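PDB 4OVS: TRAP dicarboxylate transporter, DctP subunit from Sulfurospirillum deleyianum, which binds succinate, as a periplasmic solute-binding protein that probably delivers dicarboxylates to a TRAP transporter. Local coordinates for residues Y26-T31 / K246-D251; N213-K218 / E276-K281. All coordinates share one frame; numbering follows the deposited sequence. Where two conformers were deposited one is given.

Contact 1 (Y26-T31 / K246-D251); sequences YTIKVT and KKFPKD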
ATOM      1  N   TYR A  26      23.970 -10.428 -16.029  1.00 30.57           N
ATOM      2  CA  TYR A  26      22.860 -10.862 -15.173  1.00 26.48           C
ATOM      3  C   TYR A  26      21.724  -9.856 -15.227  1.00 27.33           C
ATOM      4  O   TYR A  26      21.957  -8.641 -15.327  1.00 29.47           O
ATOM      5  CB  TYR A  26      23.309 -10.980 -13.711  1.00 32.56           C
ATOM      6  CG  TYR A  26      24.491 -11.925 -13.454  1.00 31.64           C
ATOM      7  CD1 TYR A  26      25.809 -11.476 -13.526  1.00 29.90           C
ATOM      8  CD2 TYR A  26      24.278 -13.260 -13.143  1.00 33.63           C
ATOM      9  CE1 TYR A  26      26.880 -12.346 -13.296  1.00 29.05           C
ATOM     10  CE2 TYR A  26      25.357 -14.135 -12.910  1.00 32.08           C
ATOM     11  CZ  TYR A  26      26.636 -13.651 -12.992  1.00 32.44           C
ATOM     12  OH  TYR A  26      27.699 -14.479 -12.768  1.00 37.15           O
ATOM     13  N   THR A  27      20.492 -10.339 -15.122  1.00 22.71           N
ATOM     14  CA  THR A  27      19.340  -9.466 -15.138  1.00 25.94           C
ATOM     15  C   THR A  27      18.450  -9.771 -13.929  1.00 24.01           C
ATOM     16  O   THR A  27      18.388 -10.901 -13.471  1.00 24.60           O
ATOM     17  CB  THR A  27      18.513  -9.638 -16.444  1.00 22.11           C
ATOM     18  OG1 THR A  27      18.120 -11.003 -16.567  1.00 28.74           O
ATOM     19  CG2 THR A  27      19.325  -9.300 -17.705  1.00 23.59           C
ATOM     20  N   ILE A  28      17.729  -8.760 -13.452  1.00 23.70           N
ATOM     21  CA  ILE A  28      16.797  -8.857 -12.312  1.00 20.49           C
ATOM     22  C   ILE A  28      15.446  -8.223 -12.721  1.00 21.54           C
ATOM     23  O   ILE A  28      15.435  -7.117 -13.282  1.00 23.12           O
ATOM     24  CB  ILE A  28      17.321  -8.070 -11.045  1.00 22.29           C
ATOM     25  CG1 ILE A  28      18.597  -8.689 -10.491  1.00 21.54           C
ATOM     26  CG2 ILE A  28      16.253  -8.058  -9.918  1.00 27.08           C
ATOM     27  CD1 ILE A  28      19.190  -7.946  -9.294  1.00 23.08           C
ATOM     28  N   LYS A  29      14.333  -8.900 -12.413  1.00 23.27           N
ATOM     29  CA  LYS A  29      13.004  -8.506 -12.838  1.00 25.00           C
ATOM     30  C   LYS A  29      12.255  -8.111 -11.589  1.00 22.18           C
ATOM     31  O   LYS A  29      12.025  -8.947 -10.706  1.00 21.34           O
ATOM     32  CB  LYS A  29      12.288  -9.671 -13.547  1.00 24.69           C
ATOM     33  CG  LYS A  29      13.131 -10.287 -14.641  1.00 28.59           C
ATOM     34  CD  LYS A  29      12.326 -11.066 -15.641  1.00 37.80           C
ATOM     35  CE  LYS A  29      12.052 -12.489 -15.216  1.00 40.02           C
ATOM     36  NZ  LYS A  29      11.311 -13.219 -16.315  1.00 43.39           N
ATOM     37  N   VAL A  30      11.888  -6.837 -11.539  1.00 22.15           N
ATOM     38  CA  VAL A  30      11.046  -6.265 -10.481  1.00 21.78           C
ATOM     39  C   VAL A  30       9.613  -6.125 -10.990  1.00 19.42           C
ATOM     40  O   VAL A  30       9.396  -5.703 -12.123  1.00 21.04           O
ATOM     41  CB  VAL A  30      11.508  -4.839 -10.066  1.00 21.25           C
ATOM     42  CG1 VAL A  30      10.609  -4.360  -9.009  1.00 22.25           C
ATOM     43  CG2 VAL A  30      12.944  -4.815  -9.565  1.00 22.16           C
ATOM     44  N   THR A  31       8.635  -6.460 -10.153  1.00 19.71           N
ATOM     45  CA  THR A  31       7.256  -6.443 -10.577  1.00 23.36           C
ATOM     46  C   THR A  31       6.458  -5.715  -9.532  1.00 25.39           C
ATOM     47  O   THR A  31       6.624  -5.979  -8.380  1.00 21.42           O
ATOM     48  CB  THR A  31       6.714  -7.874 -10.775  1.00 26.79           C
ATOM     49  OG1 THR A  31       5.365  -7.843 -11.217  1.00 24.90           O
ATOM     50  CG2 THR A  31       6.781  -8.729  -9.467  1.00 25.05           C
ATOM     51  N   LYS A 246      19.099 -17.037  -3.422  1.00 34.45           N
ATOM     52  CA  LYS A 246      19.998 -18.159  -3.108  1.00 39.55           C
ATOM     53  C   LYS A 246      21.027 -18.341  -4.229  1.00 42.88           C
ATOM     54  O   LYS A 246      22.217 -18.511  -3.971  1.00 41.19           O
ATOM     55  CB  LYS A 246      19.193 -19.442  -2.919  1.00 41.04           C
ATOM     56  CG  LYS A 246      20.021 -20.669  -2.479  1.00 50.68           C
ATOM     57  CD  LYS A 246      19.471 -21.286  -1.178  1.00 52.58           C
ATOM     58  CE  LYS A 246      20.321 -22.438  -0.686  1.00 54.69           C
ATOM     59  NZ  LYS A 246      20.162 -23.662  -1.520  1.00 59.31           N
ATOM     60  N   LYS A 247      20.544 -18.262  -5.466  1.00 43.38           N
ATOM     61  CA  LYS A 247      21.355 -18.419  -6.673  1.00 44.68           C
ATOM     62  C   LYS A 247      22.169 -17.198  -7.083  1.00 42.31           C
ATOM     63  O   LYS A 247      23.105 -17.330  -7.852  1.00 41.75           O
ATOM     64  CB  LYS A 247      20.449 -18.727  -7.868  1.00 41.52           C
ATOM     65  CG  LYS A 247      19.808 -20.126  -7.888  1.00 49.20           C
ATOM     66  CD  LYS A 247      18.653 -20.194  -8.944  1.00 55.97           C
ATOM     67  CE  LYS A 247      19.113 -19.773 -10.370  1.00 53.14           C
ATOM     68  NZ  LYS A 247      17.997 -19.647 -11.382  1.00 48.55           N
ATOM     69  N   PHE A 248      21.794 -16.003  -6.629  1.00 36.46           N
ATOM     70  CA  PHE A 248      22.413 -14.777  -7.155  1.00 30.69           C
ATOM     71  C   PHE A 248      23.848 -14.726  -6.668  1.00 33.29           C
ATOM     72  O   PHE A 248      24.135 -15.105  -5.552  1.00 29.32           O
ATOM     73  CB  PHE A 248      21.652 -13.556  -6.694  1.00 29.05           C
ATOM     74  CG  PHE A 248      22.045 -12.277  -7.391  1.00 27.74           C
ATOM     75  CD1 PHE A 248      21.642 -12.034  -8.700  1.00 26.33           C
ATOM     76  CD2 PHE A 248      22.784 -11.312  -6.721  1.00 32.44           C
ATOM     77  CE1 PHE A 248      21.978 -10.864  -9.330  1.00 28.97           C
ATOM     78  CE2 PHE A 248      23.149 -10.133  -7.345  1.00 27.70           C
ATOM     79  CZ  PHE A 248      22.719  -9.894  -8.663  1.00 25.97           C
ATOM     80  N   PRO A 249      24.758 -14.284  -7.535  1.00 32.16           N
ATOM     81  CA  PRO A 249      26.176 -14.372  -7.221  1.00 29.53           C
ATOM     82  C   PRO A 249      26.641 -13.563  -6.003  1.00 29.41           C
ATOM     83  O   PRO A 249      26.351 -12.389  -5.819  1.00 30.19           O
ATOM     84  CB  PRO A 249      26.861 -13.921  -8.524  1.00 29.40           C
ATOM     85  CG  PRO A 249      25.853 -14.195  -9.598  1.00 33.24           C
ATOM     86  CD  PRO A 249      24.501 -14.018  -8.966  1.00 30.86           C
ATOM     87  N   LYS A 250      27.410 -14.239  -5.158  1.00 34.39           N
ATOM     88  CA  LYS A 250      27.755 -13.701  -3.848  1.00 36.93           C
ATOM     89  C   LYS A 250      28.450 -12.364  -3.932  1.00 33.74           C
ATOM     90  O   LYS A 250      28.210 -11.517  -3.098  1.00 33.52           O
ATOM     91  CB  LYS A 250      28.634 -14.700  -3.081  1.00 40.81           C
ATOM     92  CG  LYS A 250      29.045 -14.245  -1.715  1.00 42.49           C
ATOM     93  CD  LYS A 250      29.693 -15.408  -0.948  1.00 53.13           C
ATOM     94  CE  LYS A 250      30.425 -14.955   0.319  1.00 54.27           C
ATOM     95  NZ  LYS A 250      31.765 -14.351   0.022  1.00 55.60           N
ATOM     96  N   ASP A 251      29.304 -12.175  -4.931  1.00 30.82           N
ATOM     97  CA  ASP A 251      30.050 -10.935  -5.059  1.00 30.22           C
ATOM     98  C   ASP A 251      29.223  -9.763  -5.573  1.00 33.61           C
ATOM     99  O   ASP A 251      29.660  -8.623  -5.446  1.00 32.85           O
ATOM    100  CB  ASP A 251      31.275 -11.105  -5.960  1.00 33.28           C
ATOM    101  CG  ASP A 251      32.441 -11.811  -5.266  1.00 45.65           C
ATOM    102  OD1 ASP A 251      33.175 -11.151  -4.484  1.00 44.64           O
ATOM    103  OD2 ASP A 251      32.628 -13.029  -5.529  1.00 40.60           O
TER

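Contact 2 (N213-K218 / E276-K281); sequences NFYTKK and EDMLAK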
ATOM      1  N   ASN A 213      -2.177   6.876  -5.405  1.00 20.97           N
ATOM      2  CA  ASN A 213      -2.884   5.981  -6.311  1.00 22.85           C
ATOM      3  C   ASN A 213      -4.176   6.594  -6.888  1.00 25.07           C
ATOM      4  O   ASN A 213      -4.517   6.361  -8.048  1.00 22.29           O
ATOM      5  CB  ASN A 213      -3.208   4.679  -5.603  1.00 20.31           C
ATOM      6  CG  ASN A 213      -1.983   3.828  -5.363  1.00 21.93           C
ATOM      7  OD1 ASN A 213      -0.941   3.976  -6.016  1.00 22.61           O
ATOM      8  ND2 ASN A 213      -2.111   2.896  -4.446  1.00 18.39           N
ATOM      9  N   PHE A 214      -4.877   7.370  -6.077  1.00 23.33           N
ATOM     10  CA  PHE A 214      -6.126   7.994  -6.482  1.00 29.09           C
ATOM     11  C   PHE A 214      -5.943   8.813  -7.756  1.00 22.73           C
ATOM     12  O   PHE A 214      -6.742   8.709  -8.659  1.00 20.11           O
ATOM     13  CB  PHE A 214      -6.677   8.864  -5.352  1.00 26.82           C
ATOM     14  CG  PHE A 214      -8.070   9.353  -5.571  1.00 22.39           C
ATOM     15  CD1 PHE A 214      -9.146   8.503  -5.437  1.00 24.84           C
ATOM     16  CD2 PHE A 214      -8.300  10.686  -5.867  1.00 24.28           C
ATOM     17  CE1 PHE A 214     -10.454   8.958  -5.646  1.00 27.42           C
ATOM     18  CE2 PHE A 214      -9.606  11.160  -6.088  1.00 28.50           C
ATOM     19  CZ  PHE A 214     -10.679  10.299  -5.967  1.00 29.31           C
ATOM     20  N   TYR A 215      -4.876   9.592  -7.856  1.00 18.02           N
ATOM     21  CA  TYR A 215      -4.701  10.447  -9.035  1.00 26.91           C
ATOM     22  C   TYR A 215      -3.967   9.771 -10.189  1.00 22.56           C
ATOM     23  O   TYR A 215      -4.387   9.850 -11.324  1.00 24.20           O
ATOM     24  CB  TYR A 215      -4.004  11.760  -8.647  1.00 22.50           C
ATOM     25  CG  TYR A 215      -3.813  12.731  -9.776  1.00 19.95           C
ATOM     26  CD1 TYR A 215      -4.804  13.628 -10.102  1.00 22.34           C
ATOM     27  CD2 TYR A 215      -2.650  12.761 -10.500  1.00 23.54           C
ATOM     28  CE1 TYR A 215      -4.650  14.539 -11.157  1.00 22.88           C
ATOM     29  CE2 TYR A 215      -2.475  13.669 -11.554  1.00 20.59           C
ATOM     30  CZ  TYR A 215      -3.476  14.552 -11.859  1.00 23.53           C
ATOM     31  OH  TYR A 215      -3.317  15.441 -12.879  1.00 25.04           O
ATOM     32  N   THR A 216      -2.868   9.102  -9.900  1.00 19.86           N
ATOM     33  CA  THR A 216      -2.058   8.449 -10.920  1.00 18.26           C
ATOM     34  C   THR A 216      -2.768   7.332 -11.663  1.00 17.63           C
ATOM     35  O   THR A 216      -2.414   7.071 -12.806  1.00 21.92           O
ATOM     36  CB  THR A 216      -0.749   7.890 -10.387  1.00 17.69           C
ATOM     37  OG1 THR A 216      -1.010   6.886  -9.396  1.00 24.67           O
ATOM     38  CG2 THR A 216       0.094   9.036  -9.795  1.00 20.03           C
ATOM     39  N   LYS A 217      -3.796   6.717 -11.067  1.00 17.98           N
ATOM     40  CA  LYS A 217      -4.563   5.722 -11.767  1.00 19.27           C
ATOM     41  C   LYS A 217      -5.877   6.261 -12.264  1.00 25.93           C
ATOM     42  O   LYS A 217      -6.677   5.490 -12.727  1.00 22.79           O
ATOM     43  CB  LYS A 217      -4.892   4.519 -10.901  1.00 21.88           C
ATOM     44  CG  LYS A 217      -3.708   3.808 -10.378  1.00 25.51           C
ATOM     45  CD  LYS A 217      -2.858   3.189 -11.519  1.00 25.46           C
ATOM     46  CE  LYS A 217      -3.467   1.985 -12.154  1.00 28.34           C
ATOM     47  NZ  LYS A 217      -2.452   1.431 -13.069  1.00 36.41           N
ATOM     48  N   LYS A 218      -6.108   7.571 -12.110  1.00 18.96           N
ATOM     49  CA  LYS A 218      -7.262   8.263 -12.645  1.00 23.27           C
ATOM     50  C   LYS A 218      -8.548   7.872 -11.984  1.00 29.10           C
ATOM     51  O   LYS A 218      -9.614   8.009 -12.577  1.00 24.51           O
ATOM     52  CB  LYS A 218      -7.329   8.110 -14.144  1.00 23.31           C
ATOM     53  CG  LYS A 218      -5.976   8.440 -14.757  1.00 25.89           C
ATOM     54  CD  LYS A 218      -6.083   8.824 -16.205  1.00 32.99           C
ATOM     55  CE  LYS A 218      -4.704   8.854 -16.866  1.00 37.84           C
ATOM     56  NZ  LYS A 218      -3.783   9.869 -16.251  1.00 41.28           N
ATOM     57  N   GLU A 276       0.943  16.697  -0.596  0.57 21.65           N
ATOM     58  CA  GLU A 276       0.747  18.084  -0.966  0.57 27.09           C
ATOM     59  C   GLU A 276       0.648  18.184  -2.475  0.57 26.96           C
ATOM     60  O   GLU A 276      -0.268  18.809  -2.996  0.57 21.77           O
ATOM     61  CB  GLU A 276       1.861  18.992  -0.443  0.57 26.56           C
ATOM     62  CG  GLU A 276       1.634  20.472  -0.732  0.57 26.79           C
ATOM     63  CD  GLU A 276       2.022  20.907  -2.147  0.57 26.60           C
ATOM     64  OE1 GLU A 276       2.984  20.360  -2.740  0.57 26.64           O
ATOM     65  OE2 GLU A 276       1.360  21.834  -2.665  0.57 29.19           O
ATOM     66  N   ASP A 277       1.587  17.548  -3.169  1.00 28.39           N
ATOM     67  CA  ASP A 277       1.562  17.550  -4.624  1.00 28.86           C
ATOM     68  C   ASP A 277       0.255  16.941  -5.169  1.00 26.44           C
ATOM     69  O   ASP A 277      -0.369  17.500  -6.046  1.00 20.86           O
ATOM     70  CB  ASP A 277       2.762  16.761  -5.139  1.00 30.65           C
ATOM     71  CG  ASP A 277       2.900  16.807  -6.642  1.00 36.80           C
ATOM     72  OD1 ASP A 277       2.426  17.788  -7.264  1.00 33.90           O
ATOM     73  OD2 ASP A 277       3.507  15.862  -7.203  1.00 41.21           O
HETATM   74  N   MSE A 278      -0.137  15.768  -4.665  1.00 28.39           N
HETATM   75  CA  MSE A 278      -1.307  15.069  -5.204  1.00 25.69           C
HETATM   76  C   MSE A 278      -2.589  15.869  -4.890  1.00 28.49           C
HETATM   77  O   MSE A 278      -3.539  15.912  -5.702  1.00 23.78           O
HETATM   78  CB  MSE A 278      -1.353  13.643  -4.636  1.00 25.67           C
HETATM   79  CG  MSE A 278      -0.182  12.803  -5.111  1.00 24.74           C
HETATM   80 SE   MSE A 278      -0.415  12.498  -7.055  1.00 33.70          SE
HETATM   81  CE  MSE A 278       1.156  13.380  -7.824  1.00 25.66           C
ATOM     82  N   LEU A 279      -2.618  16.542  -3.732  1.00 23.37           N
ATOM     83  CA  LEU A 279      -3.849  17.231  -3.342  1.00 20.99           C
ATOM     84  C   LEU A 279      -4.005  18.439  -4.266  1.00 26.42           C
ATOM     85  O   LEU A 279      -5.074  18.701  -4.771  1.00 23.09           O
ATOM     86  CB  LEU A 279      -3.874  17.606  -1.878  1.00 26.50           C
ATOM     87  CG  LEU A 279      -5.091  18.396  -1.370  1.00 28.50           C
ATOM     88  CD1 LEU A 279      -6.336  17.600  -1.566  1.00 25.51           C
ATOM     89  CD2 LEU A 279      -4.928  18.756   0.093  1.00 26.28           C
ATOM     90  N   ALA A 280      -2.910  19.094  -4.597  1.00 26.08           N
ATOM     91  CA  ALA A 280      -2.984  20.188  -5.563  1.00 27.72           C
ATOM     92  C   ALA A 280      -3.513  19.699  -6.925  1.00 24.05           C
ATOM     93  O   ALA A 280      -4.327  20.353  -7.563  1.00 23.66           O
ATOM     94  CB  ALA A 280      -1.635  20.820  -5.729  1.00 26.57           C
ATOM     95  N   LYS A 281      -3.041  18.557  -7.391  1.00 19.97           N
ATOM     96  CA  LYS A 281      -3.473  18.078  -8.712  1.00 19.01           C
ATOM     97  C   LYS A 281      -4.939  17.643  -8.714  1.00 19.23           C
ATOM     98  O   LYS A 281      -5.706  17.914  -9.662  1.00 21.27           O
ATOM     99  CB  LYS A 281      -2.567  16.939  -9.184  1.00 22.21           C
ATOM    100  CG  LYS A 281      -1.178  17.365  -9.642  1.00 25.53           C
ATOM    101  CD  LYS A 281      -0.277  16.125  -9.776  1.00 33.64           C
ATOM    102  CE  LYS A 281       1.175  16.423 -10.226  1.00 37.73           C
ATOM    103  NZ  LYS A 281       1.189  17.335 -11.397  1.00 44.50           N
TER
HETATM  104  O   HOH W   1      -4.622  18.085 -12.122  1.00 30.04           O

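Contact 1 (Y26-T31 / K246-D251)
The Tyr26 ring meets Pro249 at an oblique angle: Tyr26 CE2 lies 3.3 Å from Pro249 CG, a close approach for two carbons. Pro249 CG also lies 3.5 Å from Tyr26 CZ and 3.7 Å from Tyr26 OH, so one ring methylene of the proline covers the CE2 side of the tyrosine and its phenol end. The other flat group, Phe248, has its neighbour Pro249 on one face, where Pro249 CD sits 3.3 Å above the ring plane and is displaced toward the rim. Ile28 approaches the same phenyl ring obliquely, its CD1 being 4.0 Å from CE1 of Phe248 and 4.1 Å from CZ. An extended branch delivers that methyl: CD1 is anti to CA (chi2 178°). Phe248 places CG anti to its backbone N (chi1 -169°), which swings the ring toward the strand although its CB does not point there. The contact is wholly apolar, made by alternate residues of strand 26-31 against Phe248 and Pro249, just where helix 242-247 has ended. Phe248 also meets the ring of Phe244 within that helix, their planes about 45° apart. Ile28 and Phe248 both touch Val256 of helix 253-289. Backbone hydrogen bonds tie Tyr26 and Ile28 to the parallel strand 59-64, so the side-chain contacts with Phe248 and Pro249 set the link between the two helices against an element of the sheet.

Contact 2 (N213-K218 / E276-K281)
Helix 211-216 carries part of the succinate site of this family 7 solute-binding protein, and here its last turn packs against the long helix 253-289. Asn213, whose ND2 hydrogen-bonds the bound succinate, points its CB away from that helix, whereas Tyr215 points toward it, so a single turn carries both a ligand-binding residue and one packed on helix 253-289. With Tyr215 CG anti to the backbone N (chi1 -178°), the ring extends across to Lys281, and Lys281 CB lies over one face, 3.8 Å from the ring centroid and 18° off the normal, a CH-pi contact. Farther along the lysine, CD comes 3.7 Å from Tyr215 CE2, so the aliphatic chain, rather than its charge, does the touching. Selenomethionine Met278 adds a Met-aromatic contact: SE stands 5.1 Å from the ring centroid, 55° off the normal, and is 4.0 Å from Tyr215 CB. Bends at chi2 and chi3 bring the selenium there, and Thr216 CG2 reaches it more distantly, while Thr216 OG1 bonds to Ser212 O. At the phenol end a water joins the helices, 3.0 Å from Tyr215 OH and hydrogen-bonded to Lys281 O. An alanine at Tyr215 would remove ring and hydroxyl and is likely to leave a gap over Lys281 CB and CD, with the water held by Lys281 O alone among the two segments. The water donates to Lys281 O at 2.7 Å.

How the contacts relate
Both contacts are partly buried, but contact 1 is the more peripheral, its centre about 25 Å from the centre of the chain against about 15 Å for contact 2. Their centres lie about 34 Å apart, and they do not touch. Helix 253-289 links them: it borders contact 1 near its start, through Val256, and supplies one side of contact 2 further along. The segments alternate in sequence, so the two long-range connections cross. Contact 1 joins a strand to an inter-helix turn by apolar packing, away from the annotated sites; contact 2 joins two helices, mixes selenium, aromatic and lysine methylene surfaces with a water bridge, and includes a succinate-binding residue.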